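Long-range contacts in 2-oxoglutarate-dependent dioxygenase DAO (PDB 6KUN), which probably catalyses the irreversible, iron- and 2-oxoglutarate-dependent oxidation of the auxin indole-3-acetic acid to inactive 2-oxoindole-3-acetic acid: residues 31-36 with 210-215; 86-91 with 152-157; 178-183 with 244-249. One frame throughout, in Å; residues are numbered along the deposited sequence.

Interaction 1: 31-36 with 210-215; sequences LGCFRV and SFVVNV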
loop_
_atom_site.group_PDB
_atom_site.type_symbol
_atom_site.label_atom_id
_atom_site.label_comp_id
_atom_site.label_asym_id
_atom_site.label_seq_id
_atom_site.Cartn_x
_atom_site.Cartn_y
_atom_site.Cartn_z
ATOM N N LEU B 31 17.599 -10.393 -19.250
ATOM C CA LEU B 31 16.611 -10.900 -18.297
ATOM C C LEU B 31 15.194 -10.987 -18.849
ATOM O O LEU B 31 14.429 -11.865 -18.431
ATOM C CB LEU B 31 16.556 -9.990 -17.064
ATOM C CG LEU B 31 16.358 -10.604 -15.676
ATOM C CD1 LEU B 31 15.881 -9.544 -14.689
ATOM C CD2 LEU B 31 15.439 -11.758 -15.608
ATOM N N GLY B 32 14.798 -10.070 -19.730
ATOM C CA GLY B 32 13.404 -10.023 -20.153
ATOM C C GLY B 32 12.443 -9.450 -19.149
ATOM O O GLY B 32 11.229 -9.591 -19.347
ATOM N N CYS B 33 12.940 -8.786 -18.103
ATOM C CA CYS B 33 12.137 -8.358 -16.971
ATOM C C CYS B 33 12.808 -7.148 -16.343
ATOM O O CYS B 33 14.034 -7.103 -16.239
ATOM C CB CYS B 33 11.999 -9.438 -15.884
ATOM S SG CYS B 33 10.910 -9.007 -14.430
ATOM N N PHE B 34 12.018 -6.156 -15.976
ATOM C CA PHE B 34 12.526 -4.972 -15.310
ATOM C C PHE B 34 11.386 -4.265 -14.595
ATOM O O PHE B 34 10.206 -4.467 -14.911
ATOM C CB PHE B 34 13.237 -4.026 -16.288
ATOM C CG PHE B 34 12.386 -3.513 -17.431
ATOM C CD1 PHE B 34 12.202 -4.264 -18.579
ATOM C CD2 PHE B 34 11.835 -2.234 -17.394
ATOM C CE1 PHE B 34 11.461 -3.798 -19.644
ATOM C CE2 PHE B 34 11.063 -1.762 -18.500
ATOM C CZ PHE B 34 10.892 -2.548 -19.602
ATOM N N ARG B 35 11.760 -3.437 -13.622
ATOM C CA ARG B 35 10.807 -2.561 -12.934
ATOM C C ARG B 35 10.780 -1.192 -13.606
ATOM O O ARG B 35 11.792 -0.735 -14.133
ATOM C CB ARG B 35 11.172 -2.389 -11.466
ATOM C CG ARG B 35 11.358 -3.660 -10.685
ATOM C CD ARG B 35 11.254 -3.404 -9.173
ATOM N NE ARG B 35 10.018 -3.970 -8.614
ATOM C CZ ARG B 35 9.953 -5.086 -7.888
ATOM N NH1 ARG B 35 11.051 -5.781 -7.592
ATOM N NH2 ARG B 35 8.779 -5.509 -7.438
ATOM N N VAL B 36 9.608 -0.525 -13.586
ATOM C CA VAL B 36 9.520 0.857 -14.078
ATOM C C VAL B 36 9.062 1.779 -12.962
ATOM O O VAL B 36 8.030 1.528 -12.315
ATOM C CB VAL B 36 8.601 1.049 -15.299
ATOM C CG1 VAL B 36 9.238 0.481 -16.543
ATOM C CG2 VAL B 36 7.239 0.470 -15.070
ATOM N N SER B 210 5.534 0.870 -8.005
ATOM C CA SER B 210 6.290 0.538 -9.206
ATOM C C SER B 210 5.582 -0.597 -9.933
ATOM O O SER B 210 4.776 -1.329 -9.346
ATOM C CB SER B 210 7.716 0.090 -8.899
ATOM O OG SER B 210 7.747 -1.307 -8.627
ATOM N N PHE B 211 5.881 -0.712 -11.225
ATOM C CA PHE B 211 5.333 -1.754 -12.097
ATOM C C PHE B 211 6.480 -2.661 -12.533
ATOM O O PHE B 211 7.631 -2.241 -12.571
ATOM C CB PHE B 211 4.635 -1.124 -13.326
ATOM C CG PHE B 211 3.388 -0.307 -12.986
ATOM C CD1 PHE B 211 2.163 -0.900 -12.878
ATOM C CD2 PHE B 211 3.459 1.068 -12.853
ATOM C CE1 PHE B 211 1.005 -0.174 -12.575
ATOM C CE2 PHE B 211 2.305 1.818 -12.558
ATOM C CZ PHE B 211 1.074 1.187 -12.418
ATOM N N VAL B 212 6.156 -3.907 -12.822
ATOM C CA VAL B 212 7.072 -4.864 -13.444
ATOM C C VAL B 212 6.700 -5.007 -14.903
ATOM O O VAL B 212 5.512 -5.140 -15.230
ATOM C CB VAL B 212 6.995 -6.220 -12.716
ATOM C CG1 VAL B 212 7.910 -7.240 -13.353
ATOM C CG2 VAL B 212 7.300 -6.031 -11.244
ATOM N N VAL B 213 7.701 -5.012 -15.782
ATOM C CA VAL B 213 7.519 -5.252 -17.200
ATOM C C VAL B 213 8.177 -6.576 -17.571
ATOM O O VAL B 213 9.328 -6.834 -17.197
ATOM C CB VAL B 213 8.079 -4.095 -18.046
ATOM C CG1 VAL B 213 7.818 -4.387 -19.545
ATOM C CG2 VAL B 213 7.463 -2.764 -17.593
ATOM N N ASN B 214 7.438 -7.433 -18.272
ATOM C CA ASN B 214 7.985 -8.694 -18.782
ATOM C C ASN B 214 7.880 -8.743 -20.295
ATOM O O ASN B 214 6.833 -8.398 -20.879
ATOM C CB ASN B 214 7.191 -9.924 -18.201
ATOM C CG ASN B 214 7.490 -10.154 -16.724
ATOM O OD1 ASN B 214 8.476 -9.668 -16.192
ATOM N ND2 ASN B 214 6.609 -10.902 -16.065
ATOM N N VAL B 215 8.936 -9.240 -20.932
ATOM C CA VAL B 215 8.944 -9.475 -22.379
ATOM C C VAL B 215 8.371 -10.845 -22.652
ATOM O O VAL B 215 8.741 -11.817 -21.994
ATOM C CB VAL B 215 10.387 -9.379 -22.946
ATOM C CG1 VAL B 215 10.384 -9.664 -24.450
ATOM C CG2 VAL B 215 10.991 -8.019 -22.612
#

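Interaction 2: 86-91 with 152-157; sequences YEAFGL and QFRMNR. With AKG (2-oxoglutaric acid), chain G; IAC (1H-indol-3-ylacetic acid), chain H.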
loop_
_atom_site.group_PDB
_atom_site.type_symbol
_atom_site.label_atom_id
_atom_site.label_comp_id
_atom_site.label_asym_id
_atom_site.label_seq_id
_atom_site.Cartn_x
_atom_site.Cartn_y
_atom_site.Cartn_z
ATOM N N TYR B 86 -7.902 -19.539 -8.658
ATOM C CA TYR B 86 -7.741 -18.363 -9.503
ATOM C C TYR B 86 -9.085 -17.889 -10.027
ATOM O O TYR B 86 -9.898 -18.698 -10.475
ATOM C CB TYR B 86 -6.798 -18.683 -10.662
ATOM C CG TYR B 86 -6.651 -17.587 -11.697
ATOM C CD1 TYR B 86 -6.022 -16.387 -11.383
ATOM C CD2 TYR B 86 -7.124 -17.752 -12.985
ATOM C CE1 TYR B 86 -5.878 -15.390 -12.317
ATOM C CE2 TYR B 86 -6.978 -16.748 -13.939
ATOM C CZ TYR B 86 -6.352 -15.568 -13.589
ATOM O OH TYR B 86 -6.184 -14.553 -14.494
ATOM N N GLU B 87 -9.328 -16.583 -9.925
ATOM C CA GLU B 87 -10.474 -15.938 -10.555
ATOM C C GLU B 87 -10.003 -14.596 -11.099
ATOM O O GLU B 87 -8.971 -14.065 -10.682
ATOM C CB GLU B 87 -11.658 -15.788 -9.594
ATOM C CG GLU B 87 -11.501 -14.736 -8.519
ATOM C CD GLU B 87 -12.596 -14.831 -7.453
ATOM O OE1 GLU B 87 -12.256 -15.156 -6.291
ATOM O OE2 GLU B 87 -13.799 -14.589 -7.764
ATOM N N ALA B 88 -10.753 -14.060 -12.047
ATOM C CA ALA B 88 -10.252 -12.885 -12.726
ATOM C C ALA B 88 -11.359 -12.179 -13.481
ATOM O O ALA B 88 -12.444 -12.724 -13.699
ATOM C CB ALA B 88 -9.122 -13.253 -13.696
ATOM N N PHE B 89 -11.052 -10.932 -13.851
ATOM C CA PHE B 89 -11.829 -10.122 -14.779
ATOM C C PHE B 89 -10.888 -9.750 -15.903
ATOM O O PHE B 89 -9.803 -9.203 -15.634
ATOM C CB PHE B 89 -12.352 -8.820 -14.132
ATOM C CG PHE B 89 -13.375 -9.021 -13.059
ATOM C CD1 PHE B 89 -12.998 -9.336 -11.762
ATOM C CD2 PHE B 89 -14.723 -8.794 -13.332
ATOM C CE1 PHE B 89 -13.950 -9.467 -10.750
ATOM C CE2 PHE B 89 -15.685 -8.924 -12.339
ATOM C CZ PHE B 89 -15.311 -9.254 -11.052
ATOM N N GLY B 90 -11.269 -10.053 -17.133
ATOM C CA GLY B 90 -10.467 -9.736 -18.297
ATOM C C GLY B 90 -11.220 -8.887 -19.296
ATOM O O GLY B 90 -12.442 -9.032 -19.461
ATOM N N LEU B 91 -10.476 -8.044 -19.992
ATOM C CA LEU B 91 -10.999 -7.079 -20.948
ATOM C C LEU B 91 -10.123 -7.104 -22.185
ATOM O O LEU B 91 -8.953 -6.739 -22.128
ATOM C CB LEU B 91 -11.032 -5.687 -20.351
ATOM C CG LEU B 91 -11.685 -4.558 -21.146
ATOM C CD1 LEU B 91 -11.327 -3.244 -20.397
ATOM C CD2 LEU B 91 -11.336 -4.433 -22.578
ATOM N N GLN B 152 -4.796 -6.917 -23.810
ATOM C CA GLN B 152 -5.680 -7.516 -22.808
ATOM C C GLN B 152 -5.369 -6.944 -21.420
ATOM O O GLN B 152 -4.205 -6.860 -21.013
ATOM C CB GLN B 152 -5.559 -9.046 -22.817
ATOM C CG GLN B 152 -6.272 -9.733 -21.617
ATOM C CD GLN B 152 -7.433 -10.637 -21.998
ATOM O OE1 GLN B 152 -7.756 -10.800 -23.179
ATOM N NE2 GLN B 152 -8.073 -11.229 -20.998
ATOM N N PHE B 153 -6.411 -6.513 -20.731
ATOM C CA PHE B 153 -6.328 -5.979 -19.379
ATOM C C PHE B 153 -6.899 -7.049 -18.474
ATOM O O PHE B 153 -7.980 -7.571 -18.758
ATOM C CB PHE B 153 -7.113 -4.673 -19.252
ATOM C CG PHE B 153 -7.087 -4.069 -17.853
ATOM C CD1 PHE B 153 -5.922 -3.538 -17.334
ATOM C CD2 PHE B 153 -8.237 -4.002 -17.093
ATOM C CE1 PHE B 153 -5.901 -2.971 -16.065
ATOM C CE2 PHE B 153 -8.211 -3.435 -15.839
ATOM C CZ PHE B 153 -7.068 -2.926 -15.325
ATOM N N ARG B 154 -6.169 -7.417 -17.431
ATOM C CA ARG B 154 -6.646 -8.463 -16.520
ATOM C C ARG B 154 -6.510 -8.022 -15.063
ATOM O O ARG B 154 -5.516 -7.405 -14.660
ATOM C CB ARG B 154 -5.886 -9.748 -16.732
ATOM C CG ARG B 154 -6.663 -11.010 -16.636
ATOM C CD ARG B 154 -5.711 -12.215 -16.757
ATOM N NE ARG B 154 -5.514 -12.686 -18.130
ATOM C CZ ARG B 154 -4.551 -13.532 -18.499
ATOM N NH1 ARG B 154 -3.683 -13.985 -17.602
ATOM N NH2 ARG B 154 -4.446 -13.912 -19.764
ATOM N N MET B 155 -7.544 -8.305 -14.293
ATOM C CA MET B 155 -7.550 -8.162 -12.840
ATOM C C MET B 155 -7.644 -9.571 -12.292
ATOM O O MET B 155 -8.516 -10.343 -12.731
ATOM C CB MET B 155 -8.706 -7.279 -12.371
ATOM C CG MET B 155 -8.565 -5.825 -12.815
ATOM S SD MET B 155 -10.067 -4.813 -12.551
ATOM C CE MET B 155 -11.280 -5.603 -13.642
ATOM N N ASN B 156 -6.719 -9.921 -11.397
ATOM C CA ASN B 156 -6.586 -11.309 -10.963
ATOM C C ASN B 156 -6.706 -11.416 -9.437
ATOM O O ASN B 156 -6.235 -10.549 -8.695
ATOM C CB ASN B 156 -5.224 -11.946 -11.349
ATOM C CG ASN B 156 -4.805 -11.671 -12.794
ATOM O OD1 ASN B 156 -5.436 -12.124 -13.737
ATOM N ND2 ASN B 156 -3.699 -10.944 -12.958
ATOM N N ARG B 157 -7.245 -12.540 -8.976
ATOM C CA ARG B 157 -7.196 -12.891 -7.561
ATOM C C ARG B 157 -6.880 -14.369 -7.414
ATOM O O ARG B 157 -7.540 -15.218 -8.021
ATOM C CB ARG B 157 -8.511 -12.572 -6.862
ATOM C CG ARG B 157 -8.465 -12.733 -5.382
ATOM C CD ARG B 157 -9.690 -12.143 -4.731
ATOM N NE ARG B 157 -10.804 -13.071 -4.671
ATOM C CZ ARG B 157 -11.755 -13.033 -3.731
ATOM N NH1 ARG B 157 -11.705 -12.115 -2.785
ATOM N NH2 ARG B 157 -12.740 -13.912 -3.745
HETATM C C1 AKG G . 1.481 -13.315 -15.707
HETATM O O1 AKG G . 1.713 -12.108 -15.476
HETATM O O2 AKG G . 1.229 -13.732 -16.858
HETATM C C2 AKG G . 1.505 -14.266 -14.599
HETATM O O5 AKG G . 2.281 -15.207 -14.615
HETATM C C3 AKG G . 0.564 -14.078 -13.433
HETATM C C4 AKG G . 0.499 -12.601 -13.066
HETATM C C5 AKG G . -0.422 -12.416 -11.884
HETATM O O3 AKG G . 0.070 -12.038 -10.798
HETATM O O4 AKG G . -1.641 -12.648 -12.035
HETATM C C IAC H . -1.433 -18.748 -24.302
HETATM C C1 IAC H . -2.704 -18.586 -23.864
HETATM C C2 IAC H . -3.308 -19.557 -23.025
HETATM C C3 IAC H . -2.595 -20.669 -22.648
HETATM C C4 IAC H . -1.293 -20.825 -23.087
HETATM C C5 IAC H . -0.740 -19.884 -23.919
HETATM C C7 IAC H . -3.165 -17.432 -24.371
HETATM C C8 IAC H . -2.176 -16.852 -25.145
HETATM C C17 IAC H . -4.502 -16.704 -24.265
HETATM C C18 IAC H . -4.634 -15.893 -22.988
HETATM N N IAC H . -1.098 -17.678 -25.099
HETATM O O2 IAC H . -5.767 -15.830 -22.437
HETATM O O3 IAC H . -3.641 -15.280 -22.509
#

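Interaction 3: 178-183 with 244-249; sequences FLTVLQ and SIAMFL. With AKG (2-oxoglutaric acid), chain G.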
loop_
_atom_site.group_PDB
_atom_site.type_symbol
_atom_site.label_atom_id
_atom_site.label_comp_id
_atom_site.label_asym_id
_atom_site.label_seq_id
_atom_site.Cartn_x
_atom_site.Cartn_y
_atom_site.Cartn_z
ATOM N N PHE B 178 3.749 -9.454 -26.677
ATOM C CA PHE B 178 4.933 -8.612 -26.851
ATOM C C PHE B 178 5.551 -8.191 -25.522
ATOM O O PHE B 178 6.736 -8.491 -25.245
ATOM C CB PHE B 178 4.515 -7.394 -27.723
ATOM C CG PHE B 178 5.607 -6.487 -28.107
ATOM C CD1 PHE B 178 6.587 -6.891 -29.025
ATOM C CD2 PHE B 178 5.676 -5.200 -27.584
ATOM C CE1 PHE B 178 7.628 -6.032 -29.375
ATOM C CE2 PHE B 178 6.728 -4.353 -27.884
ATOM C CZ PHE B 178 7.696 -4.767 -28.812
ATOM N N LEU B 179 4.786 -7.433 -24.727
ATOM C CA LEU B 179 5.210 -6.911 -23.434
ATOM C C LEU B 179 4.030 -6.967 -22.485
ATOM O O LEU B 179 2.886 -6.794 -22.914
ATOM C CB LEU B 179 5.639 -5.446 -23.497
ATOM C CG LEU B 179 6.929 -5.105 -24.216
ATOM C CD1 LEU B 179 7.094 -3.607 -24.286
ATOM C CD2 LEU B 179 8.097 -5.771 -23.541
ATOM N N THR B 180 4.314 -7.138 -21.198
ATOM C CA THR B 180 3.300 -7.142 -20.167
ATOM C C THR B 180 3.698 -6.209 -19.042
ATOM O O THR B 180 4.836 -6.274 -18.570
ATOM C CB THR B 180 3.098 -8.546 -19.612
ATOM O OG1 THR B 180 2.784 -9.423 -20.686
ATOM C CG2 THR B 180 1.912 -8.529 -18.618
ATOM N N VAL B 181 2.757 -5.349 -18.598
ATOM C CA VAL B 181 2.993 -4.491 -17.450
ATOM C C VAL B 181 2.130 -5.008 -16.311
ATOM O O VAL B 181 0.913 -5.108 -16.460
ATOM C CB VAL B 181 2.700 -3.007 -17.723
ATOM C CG1 VAL B 181 3.075 -2.175 -16.492
ATOM C CG2 VAL B 181 3.463 -2.530 -18.904
ATOM N N LEU B 182 2.756 -5.292 -15.170
ATOM C CA LEU B 182 2.093 -5.907 -14.025
ATOM C C LEU B 182 2.153 -4.959 -12.829
ATOM O O LEU B 182 3.183 -4.322 -12.580
ATOM C CB LEU B 182 2.786 -7.240 -13.642
ATOM C CG LEU B 182 2.990 -8.342 -14.675
ATOM C CD1 LEU B 182 3.892 -9.423 -14.076
ATOM C CD2 LEU B 182 1.678 -8.935 -15.117
ATOM N N GLN B 183 1.067 -4.935 -12.060
ATOM C CA GLN B 183 1.031 -4.295 -10.751
ATOM C C GLN B 183 0.717 -5.366 -9.704
ATOM O O GLN B 183 -0.420 -5.826 -9.599
ATOM C CB GLN B 183 -0.027 -3.193 -10.716
ATOM C CG GLN B 183 -0.244 -2.583 -9.342
ATOM C CD GLN B 183 0.087 -1.104 -9.301
ATOM O OE1 GLN B 183 -0.801 -0.255 -9.365
ATOM N NE2 GLN B 183 1.373 -0.789 -9.193
ATOM N N SER B 244 -3.679 -8.921 -8.296
ATOM C CA SER B 244 -2.773 -8.294 -9.229
ATOM C C SER B 244 -3.548 -7.736 -10.397
ATOM O O SER B 244 -4.700 -8.095 -10.635
ATOM C CB SER B 244 -1.687 -9.274 -9.728
ATOM O OG SER B 244 -2.207 -10.291 -10.539
ATOM N N ILE B 245 -2.893 -6.836 -11.113
ATOM C CA ILE B 245 -3.439 -6.199 -12.300
ATOM C C ILE B 245 -2.366 -6.294 -13.379
ATOM O O ILE B 245 -1.168 -6.042 -13.122
ATOM C CB ILE B 245 -3.801 -4.741 -12.002
ATOM C CG1 ILE B 245 -4.686 -4.654 -10.760
ATOM C CG2 ILE B 245 -4.507 -4.118 -13.131
ATOM C CD1 ILE B 245 -4.816 -3.280 -10.243
ATOM N N ALA B 246 -2.798 -6.628 -14.587
ATOM C CA ALA B 246 -1.855 -6.751 -15.692
ATOM C C ALA B 246 -2.428 -6.193 -16.979
ATOM O O ALA B 246 -3.637 -6.284 -17.232
ATOM C CB ALA B 246 -1.434 -8.228 -15.924
ATOM N N MET B 247 -1.561 -5.613 -17.786
ATOM C CA MET B 247 -1.903 -5.158 -19.123
ATOM C C MET B 247 -0.963 -5.845 -20.104
ATOM O O MET B 247 0.266 -5.722 -19.987
ATOM C CB MET B 247 -1.751 -3.637 -19.232
ATOM C CG MET B 247 -2.128 -3.107 -20.614
ATOM S SD MET B 247 -3.880 -3.240 -21.053
ATOM C CE MET B 247 -4.507 -1.804 -20.193
ATOM N N PHE B 248 -1.530 -6.596 -21.027
ATOM C CA PHE B 248 -0.782 -7.383 -22.020
ATOM C C PHE B 248 -0.869 -6.684 -23.368
ATOM O O PHE B 248 -1.950 -6.553 -23.932
ATOM C CB PHE B 248 -1.297 -8.803 -22.134
ATOM C CG PHE B 248 -1.336 -9.544 -20.829
ATOM C CD1 PHE B 248 -2.401 -9.401 -19.961
ATOM C CD2 PHE B 248 -0.311 -10.408 -20.481
ATOM C CE1 PHE B 248 -2.449 -10.108 -18.782
ATOM C CE2 PHE B 248 -0.370 -11.126 -19.286
ATOM C CZ PHE B 248 -1.443 -10.956 -18.436
ATOM N N LEU B 249 0.268 -6.191 -23.840
ATOM C CA LEU B 249 0.407 -5.711 -25.205
ATOM C C LEU B 249 0.705 -6.914 -26.091
ATOM O O LEU B 249 1.742 -7.577 -25.912
ATOM C CB LEU B 249 1.536 -4.710 -25.313
ATOM C CG LEU B 249 1.446 -3.473 -26.175
ATOM C CD1 LEU B 249 2.893 -2.996 -26.440
ATOM C CD2 LEU B 249 0.709 -3.541 -27.406
HETATM C C1 AKG G . 1.481 -13.315 -15.707
HETATM O O1 AKG G . 1.713 -12.108 -15.476
HETATM O O2 AKG G . 1.229 -13.732 -16.858
HETATM C C2 AKG G . 1.505 -14.266 -14.599
HETATM O O5 AKG G . 2.281 -15.207 -14.615
HETATM C C3 AKG G . 0.564 -14.078 -13.433
HETATM C C4 AKG G . 0.499 -12.601 -13.066
HETATM C C5 AKG G . -0.422 -12.416 -11.884
HETATM O O3 AKG G . 0.070 -12.038 -10.798
HETATM O O4 AKG G . -1.641 -12.648 -12.035
HETATM O O HOH W 1 1.711 -9.484 -23.693
#

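Interaction 1: 31-36 with 210-215
In the larger sheet of the jelly-roll fold, strand 33-37 from the N-terminal part of the chain runs antiparallel to strand 211-215 of the dioxygenase core. The straightest bond goes from Val213 N to Phe34 O, 2.7 Å with 177° at the hydrogen, and Phe34 N returns to Val213 O. Val36 N reaches Phe211 O at 2.8 Å, while the partner bond from Phe211 N to Val36 O is stretched to 3.3 Å. At the other end, Gly32, which leaves helix 18-30 with positive phi, accepts Val215 N on its O at 2.8 Å.

Phe34, Val36, Phe211 and Val213 share one face of the sheet. Phe34 holds CG in the crowded position between its backbone N and carbonyl carbon (chi1 59°), so its ring lies alongside Val213. Val213 CB sits over the ring face, 3.8 Å from the Phe34 centroid, a CH-pi contact. Val213 CG2 also meets Val36 CG1 at 3.8 Å, the side chains crossing at about a right angle. Helix 18-30 packs on Phe34, and helix 111-138 on both Phe34 and Phe211.

Cys33, Arg35 and Val212 lie on the other face, where Cys33 SG touches Val212 CG1 at 3.6 Å. Arg35 bends at chi3, and its NE makes a weak hydrogen bond to Ser210 OG, 3.5 Å away; its NH2 hydrogen-bonds Asp205 O, and Ser210 OG hydrogen-bonds Leu207 O. Cohesion therefore comes mainly from backbone bonds and apolar contacts, with the arginine's firmer polar tie lying beyond the pair.

Interaction 2: 86-91 with 152-157
Arg157, Leu91 and Glu87 bury most surface where strands 86-92 and 151-158 run antiparallel. Arg157 and Glu87 are a hydrogen-bonded pair, linked N to O both ways, and their side chains lie alongside each other on the same face. Glu87 starts from the crowded position between backbone N and carbonyl carbon (chi1 73°) and then extends; Arg157 turns at chi3 (86°) to bring its guanidinium edge onto the carboxylate. In this salt bridge both NH2 (2.9 Å) and NE (3.0 Å) of Arg157 donate to the one oxygen, Glu87 OE1, which lies near the guanidinium plane but is met from above the carboxylate plane, the carboxylate and guanidinium planes standing 67° apart. OE1 also accepts from Asn159 ND2, while OE2 is taken by Lys64 and Tyr76, so the buried carboxylate is gripped on both oxygens and would probably stay ionised.

Leu91 pairs with Phe153 through two backbone bonds: its N reaches Phe153 O at 2.8 Å and its O accepts Phe153 N; its CB rests against Phe153 CB at 4.2 Å. Between these ends, the methyl CE of Met155 presses on Phe89 CB at 3.4 Å.

The face that carries Ala88, Arg154 and Asn156 is turned to the ligands. Tyr86 OH gives its proton to Asn156 OD1 (2.7 Å) from above the amide plane, which helps fix the amide with ND2 2.8 Å from O4 of 2-oxoglutarate. Arg154 sends its guanidinium edge to the auxin carboxylate, NH2 being 3.2 Å from O3 of indole-3-acetic acid.

Strand 242-249 continues the sheet beyond 151-158, and strand 75-77 beyond 86-92. Helix 43-57 packs on Met155, Glu87 and Arg157, and helix 97-106 receives Leu91.

Interaction 3: 178-183 with 244-249
Side-chain packing across strands 179-183 and 244-249 is tight on the face turned to 2-oxoglutarate and looser along most of the other. On the ligand face Leu182 CD2 presses on Ala246 CB at 3.3 Å, closer than usual for two carbons, and the same methyl lies 3.2 Å from O1 of 2-oxoglutarate. Thr180 stands alongside Phe248 with CG2 over one face of the ring, 3.5 Å from CD2 of Phe248. That ring turns its edge to the ligand, CE2 of Phe248 being 3.9 Å from O2 of 2-oxoglutarate. An alanine at Phe248 would lack the face under the Thr180 methyl and the edge bordering the O1/O2 carboxylate, and both would probably be held less firmly. Ser244 OG lies 2.8 Å from O4 of 2-oxoglutarate and accepts from Asn156 ND2.

On the other face Val181 and Met247 barely meet, and Gln183 CB and Ile245 CB are 4.3 Å apart; Val181, Ile245 and Met247 turn instead to helix 111-138. The exception is Leu249, whose CD1 packs on the Phe178 ring.

There Phe178 and Leu179 both face Leu249, a classic beta bulge. Leu249 O accepts from Phe178 N (2.9 Å), Leu179 N (3.3 Å) and a water that also donates to Thr180 OG1. Thr180 OG1 is further bonded to Asp175 OD2, a second-shell tie that would help position this predicted iron ligand. Such a strand pair, lining the cosubstrate pocket with one face and packing on helix 111-138 with the other, belongs to the jelly-roll core of 2-oxoglutarate-dependent dioxygenases.

All three contacts lie in one sheet, with interaction 3 in the middle. Its centre is about 9 Å from the centre of interaction 1 and about 11 Å from that of interaction 2. Interactions 1 and 2 do not touch: their centres are about 19 Å apart and their nearest atoms about 8 Å. The joints are backbone pairs: Val212 O to Leu182 N at 2.8 Å on one side, and Ala246 O to Arg154 N, also 2.8 Å, on the other. Interactions 2 and 3 both touch 2-oxoglutarate, which Tyr158 and Arg242 also bind, and interaction 2 alone brings in the auxin through Arg154. Interaction 1 approaches through Asn214, its side chain by nearest atoms about 5 Å from 2-oxoglutarate and about 4 Å from those of His232 and Asp175, predicted iron ligands.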